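Local atomic coordinates of sucrose 6(F)-phosphate phosphorylase (PDB entry 6S9V), a protein that belongs to the alpha-amylase family of carbohydrate-active enzymes and is built around a closed parallel beta/alpha (TIM) barrel. Residues 22-27 / 390-395; 305-310 / 377-382; 395-400 / 432-437. All coordinates share one frame; numbering follows the deposited sequence.

Contact 1: residues 22-27 / 390-395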
ATOM      1  N   GLN A  22      -0.000  12.591   1.803  1.00 15.87           N
ATOM      2  CA  GLN A  22      -1.043  11.834   2.483  1.00 16.18           C
ATOM      3  C   GLN A  22      -0.451  10.981   3.599  1.00 16.84           C
ATOM      4  O   GLN A  22       0.704  10.566   3.537  1.00 18.72           O
ATOM      5  CB  GLN A  22      -1.774  10.924   1.508  1.00 18.37           C
ATOM      6  CG  GLN A  22      -2.390  11.668   0.328  1.00 22.83           C
ATOM      7  CD  GLN A  22      -3.141  10.752  -0.600  1.00 27.66           C
ATOM      8  OE1 GLN A  22      -2.849   9.562  -0.685  1.00 27.94           O
ATOM      9  NE2 GLN A  22      -4.115  11.303  -1.312  1.00 30.85           N
ATOM     10  N   LEU A  23      -1.268  10.706   4.601  1.00 15.87           N
ATOM     11  CA  LEU A  23      -0.897   9.851   5.725  1.00 16.50           C
ATOM     12  C   LEU A  23      -1.450   8.445   5.506  1.00 18.02           C
ATOM     13  O   LEU A  23      -2.580   8.282   5.023  1.00 20.32           O
ATOM     14  CB  LEU A  23      -1.454  10.432   7.032  1.00 17.85           C
ATOM     15  CG  LEU A  23      -1.347   9.565   8.299  1.00 20.29           C
ATOM     16  CD1 LEU A  23       0.088   9.498   8.772  1.00 19.89           C
ATOM     17  CD2 LEU A  23      -2.254  10.092   9.405  1.00 22.89           C
ATOM     18  N   ILE A  24      -0.654   7.430   5.849  1.00 17.10           N
ATOM     19  CA  ILE A  24      -1.127   6.054   5.959  1.00 16.50           C
ATOM     20  C   ILE A  24      -1.111   5.678   7.433  1.00 17.62           C
ATOM     21  O   ILE A  24      -0.062   5.761   8.075  1.00 18.17           O
ATOM     22  CB  ILE A  24      -0.253   5.057   5.176  1.00 17.55           C
ATOM     23  CG1 ILE A  24      -0.101   5.454   3.709  1.00 18.44           C
ATOM     24  CG2 ILE A  24      -0.838   3.653   5.289  1.00 20.35           C
ATOM     25  CD1 ILE A  24       1.094   4.782   3.047  1.00 20.09           C
ATOM     26  N   THR A  25      -2.250   5.228   7.959  1.00 17.85           N
ATOM     27  CA  THR A  25      -2.311   4.854   9.368  1.00 17.58           C
ATOM     28  C   THR A  25      -3.339   3.753   9.569  1.00 17.04           C
ATOM     29  O   THR A  25      -4.318   3.646   8.820  1.00 16.72           O
ATOM     30  CB  THR A  25      -2.664   6.052  10.261  1.00 18.16           C
ATOM     31  OG1 THR A  25      -2.587   5.678  11.648  1.00 17.45           O
ATOM     32  CG2 THR A  25      -4.079   6.544   9.960  1.00 18.34           C
ATOM     33  N   TYR A  26      -3.115   2.934  10.584  1.00 17.03           N
ATOM     34  CA  TYR A  26      -4.171   2.068  11.057  1.00 16.29           C
ATOM     35  C   TYR A  26      -5.199   2.914  11.794  1.00 17.40           C
ATOM     36  O   TYR A  26      -4.895   4.015  12.269  1.00 18.62           O
ATOM     37  CB  TYR A  26      -3.621   0.972  11.968  1.00 16.00           C
ATOM     38  CG  TYR A  26      -2.915  -0.133  11.225  1.00 16.92           C
ATOM     39  CD1 TYR A  26      -3.638  -1.131  10.579  1.00 18.28           C
ATOM     40  CD2 TYR A  26      -1.526  -0.186  11.163  1.00 16.96           C
ATOM     41  CE1 TYR A  26      -3.004  -2.152   9.899  1.00 18.29           C
ATOM     42  CE2 TYR A  26      -0.885  -1.202  10.475  1.00 18.94           C
ATOM     43  CZ  TYR A  26      -1.630  -2.179   9.847  1.00 19.62           C
ATOM     44  OH  TYR A  26      -1.009  -3.202   9.175  1.00 20.90           O
ATOM     45  N   PRO A  27      -6.443   2.439  11.862  1.00 17.47           N
ATOM     46  CA  PRO A  27      -7.476   3.205  12.572  1.00 17.90           C
ATOM     47  C   PRO A  27      -7.194   3.358  14.046  1.00 18.05           C
ATOM     48  O   PRO A  27      -7.730   4.282  14.672  1.00 20.15           O
ATOM     49  CB  PRO A  27      -8.755   2.388  12.330  1.00 19.67           C
ATOM     50  CG  PRO A  27      -8.282   1.017  11.997  1.00 20.10           C
ATOM     51  CD  PRO A  27      -6.969   1.188  11.284  1.00 18.54           C
ATOM     52  N   GLN A 390       2.910   9.591  -0.119  1.00 18.28           N
ATOM     53  CA  GLN A 390       2.301   9.061   1.092  1.00 17.38           C
ATOM     54  C   GLN A 390       3.369   8.837   2.145  1.00 17.52           C
ATOM     55  O   GLN A 390       4.466   8.364   1.830  1.00 18.63           O
ATOM     56  CB  GLN A 390       1.588   7.736   0.821  1.00 17.08           C
ATOM     57  CG  GLN A 390       0.502   7.838  -0.221  1.00 19.04           C
ATOM     58  CD  GLN A 390      -0.372   6.616  -0.253  1.00 21.58           C
ATOM     59  OE1 GLN A 390       0.120   5.494  -0.209  1.00 22.00           O
ATOM     60  NE2 GLN A 390      -1.682   6.826  -0.329  1.00 23.64           N
ATOM     61  N   VAL A 391       3.039   9.176   3.389  1.00 16.29           N
ATOM     62  CA  VAL A 391       3.927   8.980   4.533  1.00 16.51           C
ATOM     63  C   VAL A 391       3.230   8.044   5.514  1.00 17.18           C
ATOM     64  O   VAL A 391       2.123   8.338   5.989  1.00 18.87           O
ATOM     65  CB  VAL A 391       4.293  10.308   5.218  1.00 17.01           C
ATOM     66  CG1 VAL A 391       5.106  10.059   6.495  1.00 18.95           C
ATOM     67  CG2 VAL A 391       5.081  11.198   4.262  1.00 16.69           C
ATOM     68  N   TYR A 392       3.869   6.916   5.799  1.00 14.92           N
ATOM     69  CA  TYR A 392       3.344   5.975   6.785  1.00 15.10           C
ATOM     70  C   TYR A 392       3.555   6.520   8.195  1.00 16.67           C
ATOM     71  O   TYR A 392       4.562   7.173   8.479  1.00 18.22           O
ATOM     72  CB  TYR A 392       4.038   4.631   6.584  1.00 15.77           C
ATOM     73  CG  TYR A 392       3.569   3.473   7.425  1.00 17.39           C
ATOM     74  CD1 TYR A 392       2.287   2.964   7.302  1.00 15.99           C
ATOM     75  CD2 TYR A 392       4.438   2.857   8.314  1.00 19.15           C
ATOM     76  CE1 TYR A 392       1.877   1.879   8.051  1.00 14.92           C
ATOM     77  CE2 TYR A 392       4.037   1.773   9.068  1.00 18.20           C
ATOM     78  CZ  TYR A 392       2.764   1.289   8.929  1.00 16.23           C
ATOM     79  OH  TYR A 392       2.368   0.216   9.677  1.00 16.18           O
ATOM     80  N   TYR A 393       2.594   6.241   9.088  1.00 16.96           N
ATOM     81  CA  TYR A 393       2.576   6.906  10.391  1.00 17.20           C
ATOM     82  C   TYR A 393       3.828   6.597  11.205  1.00 17.09           C
ATOM     83  O   TYR A 393       4.318   7.458  11.945  1.00 18.69           O
ATOM     84  CB  TYR A 393       1.318   6.519  11.177  1.00 17.10           C
ATOM     85  CG  TYR A 393       1.317   5.108  11.733  1.00 15.56           C
ATOM     86  CD1 TYR A 393       1.029   4.029  10.912  1.00 15.43           C
ATOM     87  CD2 TYR A 393       1.604   4.858  13.074  1.00 16.93           C
ATOM     88  CE1 TYR A 393       1.022   2.740  11.402  1.00 17.69           C
ATOM     89  CE2 TYR A 393       1.608   3.567  13.570  1.00 17.46           C
ATOM     90  CZ  TYR A 393       1.313   2.513  12.727  1.00 18.23           C
ATOM     91  OH  TYR A 393       1.302   1.223  13.196  1.00 17.82           O
ATOM     92  N   VAL A 394       4.366   5.382  11.093  1.00 15.71           N
ATOM     93  CA  VAL A 394       5.583   5.068  11.840  1.00 16.50           C
ATOM     94  C   VAL A 394       6.734   5.942  11.358  1.00 18.24           C
ATOM     95  O   VAL A 394       7.496   6.493  12.164  1.00 18.48           O
ATOM     96  CB  VAL A 394       5.924   3.569  11.725  1.00 16.84           C
ATOM     97  CG1 VAL A 394       7.291   3.268  12.397  1.00 17.91           C
ATOM     98  CG2 VAL A 394       4.824   2.730  12.347  1.00 16.95           C
ATOM     99  N   GLY A 395       6.876   6.086  10.037  1.00 20.28           N
ATOM    100  CA  GLY A 395       7.917   6.941   9.492  1.00 20.56           C
ATOM    101  C   GLY A 395       7.693   8.408   9.794  1.00 19.74           C
ATOM    102  O   GLY A 395       8.655   9.161   9.974  1.00 20.42           O
TER
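Q22, L23 and I24 pair in parallel register with Q390, V391 and Y392, joining the first strand of the TIM barrel to the eighth. Backbone bonds come first: V391 N donates to Q22 O (2.7 Å), I24 N to V391 O (2.9 Å) and Y393 N to I24 O (2.9 Å). The last reaches past Y392, the N-cap of helix 393-396, into its first turn.

The first pair is also joined through its side chains. Q390 NE2, with the acceptor nearly in its amide plane, gives a straight bond (172°) to Q22 OE1 at 3.0 Å.

Apolar contacts occupy both faces. Beside the two glutamines, I24 lays CD1 against Q390 CB and CG2 against Y392 CD1 (3.8 Å), while on the other face L23 CD1 meets Y393 CB. Y26 CD2 touches Y393 CE1 (3.9 Å).

Y393 CG lies between its backbone N and carbonyl carbon (chi1 73°), which sets the ring edge at I24 O. N416 O and H418 O bind the hydroxyls of Y392 and Y393.

The seam closes the barrel with backbone bonds and an amide pair, but Q390 OE1, near I24 CD1, is buried without a hydrogen-bond partner in the model.

Contact 2: residues 305-310 / 377-382. With SO4 (sulfate ion), chain E.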
ATOM      1  N   MET A 305       5.873   6.139  -1.908  1.00 17.61           N
ATOM      2  CA  MET A 305       6.024   5.840  -0.498  1.00 17.72           C
ATOM      3  C   MET A 305       7.476   5.473  -0.274  1.00 18.06           C
ATOM      4  O   MET A 305       8.201   5.132  -1.210  1.00 18.72           O
ATOM      5  CB  MET A 305       5.110   4.695  -0.069  1.00 21.89           C
ATOM      6  CG  MET A 305       5.574   3.345  -0.615  1.00 29.89           C
ATOM      7  SD  MET A 305       4.302   2.083  -0.543  1.00 34.24           S
ATOM      8  CE  MET A 305       3.604   2.277  -2.176  1.00 38.39           C
ATOM      9  N   LEU A 306       7.899   5.571   0.983  1.00 19.01           N
ATOM     10  CA  LEU A 306       9.084   4.860   1.437  1.00 19.49           C
ATOM     11  C   LEU A 306       8.646   3.641   2.241  1.00 17.60           C
ATOM     12  O   LEU A 306       8.857   2.505   1.810  1.00 17.04           O
ATOM     13  CB  LEU A 306       9.988   5.785   2.257  1.00 20.20           C
ATOM     14  CG  LEU A 306      10.504   7.042   1.544  1.00 19.25           C
ATOM     15  CD1 LEU A 306      11.357   7.887   2.474  1.00 19.49           C
ATOM     16  CD2 LEU A 306      11.292   6.693   0.301  1.00 18.29           C
ATOM     17  N   ASP A 307       7.970   3.874   3.366  1.00 17.52           N
ATOM     18  CA  ASP A 307       7.353   2.827   4.159  1.00 18.78           C
ATOM     19  C   ASP A 307       5.840   2.785   3.925  1.00 19.70           C
ATOM     20  O   ASP A 307       5.222   3.747   3.464  1.00 18.20           O
ATOM     21  CB  ASP A 307       7.650   3.016   5.654  1.00 18.64           C
ATOM     22  CG  ASP A 307       7.390   4.435   6.153  1.00 19.99           C
ATOM     23  OD1 ASP A 307       7.087   5.335   5.339  1.00 20.38           O
ATOM     24  OD2 ASP A 307       7.477   4.646   7.387  1.00 19.51           O
ATOM     25  N   CYS A 308       5.262   1.623   4.212  1.00 20.24           N
ATOM     26  CA  CYS A 308       3.818   1.419   4.258  1.00 19.80           C
ATOM     27  C   CYS A 308       3.555   0.355   5.321  1.00 18.52           C
ATOM     28  O   CYS A 308       4.437   0.030   6.121  1.00 18.19           O
ATOM     29  CB  CYS A 308       3.278   1.044   2.872  1.00 21.48           C
ATOM     30  SG  CYS A 308       3.802  -0.569   2.257  1.00 21.40           S
ATOM     31  N   HIS A 309       2.349  -0.209   5.333  1.00 17.08           N
ATOM     32  CA  HIS A 309       2.020  -1.183   6.375  1.00 17.29           C
ATOM     33  C   HIS A 309       2.628  -2.555   6.116  1.00 19.51           C
ATOM     34  O   HIS A 309       2.728  -3.364   7.050  1.00 21.22           O
ATOM     35  CB  HIS A 309       0.507  -1.325   6.518  1.00 17.60           C
ATOM     36  CG  HIS A 309      -0.143  -2.046   5.380  1.00 20.71           C
ATOM     37  ND1 HIS A 309      -0.313  -1.477   4.138  1.00 21.22           N
ATOM     38  CD2 HIS A 309      -0.680  -3.285   5.300  1.00 21.64           C
ATOM     39  CE1 HIS A 309      -0.918  -2.335   3.341  1.00 21.31           C
ATOM     40  NE2 HIS A 309      -1.150  -3.442   4.022  1.00 21.60           N
ATOM     41  N   ASP A 310       3.063  -2.824   4.889  1.00 18.20           N
ATOM     42  CA  ASP A 310       3.787  -4.036   4.551  1.00 18.85           C
ATOM     43  C   ASP A 310       5.286  -3.737   4.587  1.00 19.59           C
ATOM     44  O   ASP A 310       5.719  -2.704   5.114  1.00 21.83           O
ATOM     45  CB  ASP A 310       3.317  -4.556   3.188  1.00 20.83           C
ATOM     46  CG  ASP A 310       1.890  -5.079   3.221  1.00 22.55           C
ATOM     47  OD1 ASP A 310       1.451  -5.552   4.283  1.00 22.53           O
ATOM     48  OD2 ASP A 310       1.202  -5.009   2.177  1.00 24.06           O
ATOM     49  N   ALA A 377      16.838  13.172   3.670  1.00 22.23           N
ATOM     50  CA  ALA A 377      17.194  13.110   2.256  1.00 24.73           C
ATOM     51  C   ALA A 377      16.279  12.153   1.502  1.00 21.01           C
ATOM     52  O   ALA A 377      15.824  12.461   0.390  1.00 21.00           O
ATOM     53  CB  ALA A 377      18.658  12.701   2.097  1.00 29.79           C
ATOM     54  N   ALA A 378      15.978  10.998   2.108  1.00 17.92           N
ATOM     55  CA  ALA A 378      15.070  10.023   1.516  1.00 18.74           C
ATOM     56  C   ALA A 378      13.692  10.619   1.252  1.00 18.15           C
ATOM     57  O   ALA A 378      13.106  10.418   0.176  1.00 18.02           O
ATOM     58  CB  ALA A 378      14.953   8.809   2.438  1.00 18.82           C
ATOM     59  N   ARG A 379      13.136  11.322   2.240  1.00 17.13           N
ATOM     60  CA  ARG A 379      11.818  11.928   2.070  1.00 17.66           C
ATOM     61  C   ARG A 379      11.859  13.055   1.044  1.00 18.84           C
ATOM     62  O   ARG A 379      10.899  13.248   0.292  1.00 20.21           O
ATOM     63  CB  ARG A 379      11.300  12.447   3.417  1.00 20.04           C
ATOM     64  CG  ARG A 379      10.931  11.335   4.405  1.00 21.48           C
ATOM     65  CD  ARG A 379       9.625  10.646   4.023  1.00 20.51           C
ATOM     66  NE  ARG A 379       9.274   9.634   5.015  1.00 19.61           N
ATOM     67  CZ  ARG A 379       8.401   8.652   4.830  1.00 18.93           C
ATOM     68  NH1 ARG A 379       7.752   8.525   3.678  1.00 19.26           N
ATOM     69  NH2 ARG A 379       8.186   7.781   5.809  1.00 17.81           N
ATOM     70  N   ALA A 380      12.950  13.829   1.010  1.00 21.15           N
ATOM     71  CA  ALA A 380      13.073  14.864  -0.014  1.00 21.33           C
ATOM     72  C   ALA A 380      13.053  14.249  -1.410  1.00 20.44           C
ATOM     73  O   ALA A 380      12.338  14.725  -2.306  1.00 20.17           O
ATOM     74  CB  ALA A 380      14.356  15.673   0.197  1.00 20.30           C
ATOM     75  N   ILE A 381      13.829  13.184  -1.613  1.00 19.75           N
ATOM     76  CA  ILE A 381      13.802  12.468  -2.884  1.00 19.94           C
ATOM     77  C   ILE A 381      12.381  12.022  -3.197  1.00 19.21           C
ATOM     78  O   ILE A 381      11.879  12.213  -4.311  1.00 19.40           O
ATOM     79  CB  ILE A 381      14.763  11.269  -2.856  1.00 19.55           C
ATOM     80  CG1 ILE A 381      16.217  11.728  -2.748  1.00 19.08           C
ATOM     81  CG2 ILE A 381      14.546  10.411  -4.107  1.00 19.87           C
ATOM     82  CD1 ILE A 381      17.168  10.601  -2.346  1.00 20.63           C
ATOM     83  N   GLN A 382      11.715  11.405  -2.218  1.00 18.32           N
ATOM     84  CA  GLN A 382      10.344  10.953  -2.429  1.00 19.11           C
ATOM     85  C   GLN A 382       9.447  12.106  -2.857  1.00 19.20           C
ATOM     86  O   GLN A 382       8.689  11.994  -3.828  1.00 19.68           O
ATOM     87  CB  GLN A 382       9.795  10.312  -1.151  1.00 19.60           C
ATOM     88  CG  GLN A 382       8.411   9.700  -1.351  1.00 19.11           C
ATOM     89  CD  GLN A 382       7.607   9.581  -0.073  1.00 19.22           C
ATOM     90  OE1 GLN A 382       8.137   9.682   1.031  1.00 19.89           O
ATOM     91  NE2 GLN A 382       6.312   9.343  -0.230  1.00 18.23           N
TER
HETATM   92  S   SO4 E 603      -0.456   1.109   2.080  1.00 63.18           S
HETATM   93  O1  SO4 E 603       0.533   0.815   1.046  1.00 62.49           O
HETATM   94  O2  SO4 E 603      -1.575   0.183   1.937  1.00 63.78           O
HETATM   95  O3  SO4 E 603      -0.929   2.483   1.927  1.00 66.53           O
HETATM   96  O4  SO4 E 603       0.129   0.967   3.402  1.00 60.83           O
HETATM   97  O   HOH W   1       5.863   6.494   3.003  1.00 18.16           O
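L306 lays its CD1 methyl over one face of the R379 guanidinium, 3.4 Å above the plane and offset toward its rim. The contact joins two elements of the TIM barrel: the loop leaving the seventh strand, 302-304, and helix 372-384, which precedes the eighth strand. The same methyl reaches A378 CB at 3.7 Å, and L306 CG rests against Q382 OE1, so the leucine fits among A378, R379 and Q382, the last nearly one turn further along the helix.

The arginine side chain is bent at chi2 (-74°), which brings its head beside the loop. There R379 NH2 forms a salt bridge with D307 OD1 at 2.7 Å. The carboxylate and guanidinium planes stand 52° apart, and the nitrogen meets OD1 from above the carboxylate plane. NH2 also bonds to Y375 OH.

R379 NH1 is gripped separately. It donates to Q382 OE1 (2.9 Å) within its own helix, and to a water that also accepts from L306 N (3.0 Å). This fixes the rotation of the guanidinium and ties it to the loop backbone. The other end of the Q382 amide packs against the loop, NE2 lying 3.5 Å from M305 CA, and bonds to Q390 O on the eighth strand.

Farther along, H309 and D310 are consistent with the His-Asp pair that follows the seventh strand in the alpha-amylase family. A bound sulfate ion receives two bonds on O4, from H309 N at 3.2 Å and from H309 ND1 at 2.6 Å.

Contact 3: residues 395-400 / 432-437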
ATOM      1  N   GLY A 395       6.876   6.086  10.037  1.00 20.28           N
ATOM      2  CA  GLY A 395       7.917   6.941   9.492  1.00 20.56           C
ATOM      3  C   GLY A 395       7.693   8.408   9.794  1.00 19.74           C
ATOM      4  O   GLY A 395       8.655   9.161   9.974  1.00 20.42           O
ATOM      5  N   LEU A 396       6.433   8.826   9.880  1.00 18.22           N
ATOM      6  CA  LEU A 396       6.123  10.193  10.278  1.00 17.55           C
ATOM      7  C   LEU A 396       6.750  10.532  11.623  1.00 18.95           C
ATOM      8  O   LEU A 396       7.228  11.652  11.828  1.00 19.53           O
ATOM      9  CB  LEU A 396       4.606  10.376  10.346  1.00 17.48           C
ATOM     10  CG  LEU A 396       4.125  11.735  10.846  1.00 20.28           C
ATOM     11  CD1 LEU A 396       4.506  12.836   9.854  1.00 22.81           C
ATOM     12  CD2 LEU A 396       2.617  11.715  11.108  1.00 20.18           C
ATOM     13  N   LEU A 397       6.741   9.581  12.549  1.00 18.73           N
ATOM     14  CA  LEU A 397       7.252   9.784  13.896  1.00 20.13           C
ATOM     15  C   LEU A 397       8.662   9.238  14.061  1.00 19.69           C
ATOM     16  O   LEU A 397       9.133   9.100  15.192  1.00 19.06           O
ATOM     17  CB  LEU A 397       6.302   9.136  14.902  1.00 22.26           C
ATOM     18  CG  LEU A 397       4.861   9.665  14.804  1.00 20.49           C
ATOM     19  CD1 LEU A 397       3.953   8.998  15.812  1.00 19.95           C
ATOM     20  CD2 LEU A 397       4.849  11.175  15.005  1.00 20.09           C
ATOM     21  N   ALA A 398       9.340   8.939  12.956  1.00 19.99           N
ATOM     22  CA  ALA A 398      10.694   8.388  12.962  1.00 20.56           C
ATOM     23  C   ALA A 398      10.780   7.172  13.877  1.00 20.19           C
ATOM     24  O   ALA A 398      11.695   7.030  14.685  1.00 20.49           O
ATOM     25  CB  ALA A 398      11.708   9.457  13.360  1.00 21.92           C
ATOM     26  N   GLY A 399       9.811   6.272  13.734  1.00 19.62           N
ATOM     27  CA  GLY A 399       9.759   5.118  14.611  1.00 19.50           C
ATOM     28  C   GLY A 399      10.834   4.101  14.268  1.00 20.85           C
ATOM     29  O   GLY A 399      11.192   3.908  13.106  1.00 22.17           O
ATOM     30  N   VAL A 400      11.358   3.449  15.305  1.00 21.32           N
ATOM     31  CA  VAL A 400      12.346   2.394  15.140  1.00 22.86           C
ATOM     32  C   VAL A 400      11.658   1.041  15.262  1.00 21.17           C
ATOM     33  O   VAL A 400      10.539   0.919  15.774  1.00 20.10           O
ATOM     34  CB  VAL A 400      13.500   2.504  16.169  1.00 27.67           C
ATOM     35  CG1 VAL A 400      14.216   3.837  16.047  1.00 30.36           C
ATOM     36  CG2 VAL A 400      12.979   2.299  17.577  1.00 29.10           C
ATOM     37  N   ASN A 432      13.657  16.297  17.027  1.00 26.82           N
ATOM     38  CA  ASN A 432      14.163  17.174  15.977  1.00 26.83           C
ATOM     39  C   ASN A 432      13.909  16.597  14.590  1.00 23.55           C
ATOM     40  O   ASN A 432      13.506  17.327  13.677  1.00 22.37           O
ATOM     41  CB  ASN A 432      15.656  17.433  16.170  1.00 31.23           C
ATOM     42  CG  ASN A 432      16.216  18.384  15.131  1.00 35.47           C
ATOM     43  OD1 ASN A 432      16.882  17.968  14.184  1.00 34.17           O
ATOM     44  ND2 ASN A 432      15.933  19.668  15.294  1.00 40.02           N
ATOM     45  N   VAL A 433      14.128  15.287  14.410  1.00 24.07           N
ATOM     46  CA  VAL A 433      13.961  14.688  13.089  1.00 25.09           C
ATOM     47  C   VAL A 433      12.506  14.775  12.636  1.00 23.17           C
ATOM     48  O   VAL A 433      12.230  14.962  11.444  1.00 20.43           O
ATOM     49  CB  VAL A 433      14.467  13.230  13.075  1.00 24.61           C
ATOM     50  CG1 VAL A 433      13.647  12.355  14.024  1.00 27.09           C
ATOM     51  CG2 VAL A 433      14.420  12.674  11.651  1.00 21.65           C
ATOM     52  N   VAL A 434      11.556  14.665  13.569  1.00 21.10           N
ATOM     53  CA  VAL A 434      10.146  14.755  13.207  1.00 19.85           C
ATOM     54  C   VAL A 434       9.775  16.193  12.859  1.00 20.48           C
ATOM     55  O   VAL A 434       9.050  16.446  11.888  1.00 21.29           O
ATOM     56  CB  VAL A 434       9.270  14.206  14.349  1.00 21.03           C
ATOM     57  CG1 VAL A 434       7.788  14.416  14.047  1.00 20.77           C
ATOM     58  CG2 VAL A 434       9.570  12.732  14.572  1.00 21.10           C
ATOM     59  N   GLN A 435      10.271  17.160  13.632  1.00 22.34           N
ATOM     60  CA  GLN A 435       9.996  18.556  13.303  1.00 23.65           C
ATOM     61  C   GLN A 435      10.586  18.923  11.944  1.00 23.21           C
ATOM     62  O   GLN A 435       9.969  19.666  11.171  1.00 21.49           O
ATOM     63  CB  GLN A 435      10.528  19.474  14.403  1.00 26.76           C
ATOM     64  CG  GLN A 435       9.680  19.494  15.698  1.00 34.10           C
ATOM     65  CD  GLN A 435       8.230  19.969  15.495  1.00 42.54           C
ATOM     66  OE1 GLN A 435       7.971  20.958  14.802  1.00 45.19           O
ATOM     67  NE2 GLN A 435       7.283  19.264  16.118  1.00 44.20           N
ATOM     68  N   ARG A 436      11.774  18.398  11.621  1.00 23.96           N
ATOM     69  CA  ARG A 436      12.340  18.631  10.293  1.00 24.19           C
ATOM     70  C   ARG A 436      11.469  18.021   9.205  1.00 22.46           C
ATOM     71  O   ARG A 436      11.273  18.626   8.145  1.00 22.45           O
ATOM     72  CB  ARG A 436      13.753  18.060  10.197  1.00 25.16           C
ATOM     73  CG  ARG A 436      14.776  18.785  11.034  1.00 25.68           C
ATOM     74  CD  ARG A 436      16.081  18.007  11.046  1.00 28.05           C
ATOM     75  NE  ARG A 436      16.709  17.975   9.730  1.00 30.85           N
ATOM     76  CZ  ARG A 436      17.739  17.195   9.409  1.00 34.17           C
ATOM     77  NH1 ARG A 436      18.256  16.365  10.310  1.00 31.22           N
ATOM     78  NH2 ARG A 436      18.255  17.248   8.187  1.00 37.30           N
ATOM     79  N   LEU A 437      10.958  16.808   9.439  1.00 21.08           N
ATOM     80  CA  LEU A 437      10.108  16.157   8.449  1.00 19.43           C
ATOM     81  C   LEU A 437       8.796  16.912   8.258  1.00 19.69           C
ATOM     82  O   LEU A 437       8.306  17.035   7.126  1.00 20.91           O
ATOM     83  CB  LEU A 437       9.835  14.714   8.864  1.00 19.07           C
ATOM     84  CG  LEU A 437       8.918  13.889   7.959  1.00 20.09           C
ATOM     85  CD1 LEU A 437       9.356  13.949   6.496  1.00 20.17           C
ATOM     86  CD2 LEU A 437       8.873  12.435   8.463  1.00 22.09           C
TER
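G395 O, against which L437 CD2 packs at 3.6 Å, accepts a backbone bond from A398 N (3.1 Å) and a second bond from Y375 OH. The first belongs to the Schellman motif that ends the short helix 393-396: A398 is its C-prime residue, with phi at +51°, and G399 N closes the motif on V394 O. The chain thus turns sharply just where it meets the first turns of helix 432-446.

Across the contact no hydrogen bond forms, and the packing is carried by branched aliphatic side chains of the helix set against the backbone of the turn. V434 straddles it. Its CG1, anti to the backbone N (chi1 174°), approaches L396 O at 3.6 Å, while CG2 presses on the carbonyl carbon of L397, also at 3.6 Å. L437 brings CD2 to L396 O as well, at 3.8 Å, so that methyl touches two successive carbonyl oxygens.

A398 is the residue of the turn whose side chain heads for the helix. Its CB touches V433 CG1 at 3.5 Å and lies near V434 CG2 at 4.1 Å, so the methyl faces both valines. V433 puts CG1 between its backbone N and carbonyl carbon (chi1 63°), and this rotation carries the methyl to the alanine.

Around this patch, L396 sends its side chain onto L438 and I441 farther along the same helix, while V433 also leans on L376 of helix 372-384. The V434 and L437 methyls cover L396 O, and L437 also covers G395 O, probably limiting access of water to both. G395 O keeps two donors, whereas L396 O is buried among hydrocarbon with no hydrogen-bond partner in the model.

How the contacts relate
From the N terminus, strand 22-25 opens the barrel, and contact 1 closes the longest loop of the three when residues 390-395 return beside it more than 360 residues later. Contact 2 falls wholly within that span, tying the loop after the seventh strand to helix 372-384. Contacts 1 and 2 meet where that helix runs on into strand 388-392. Contact 3 follows in series, sharing G395 with contact 1, and brings the end of helix 393-396 against helix 432-446. It also touches contact 2, L437 packing on R379. Together they tie the first and eighth strands, the loop after the seventh and the helices 372-384 and 432-446 into one region.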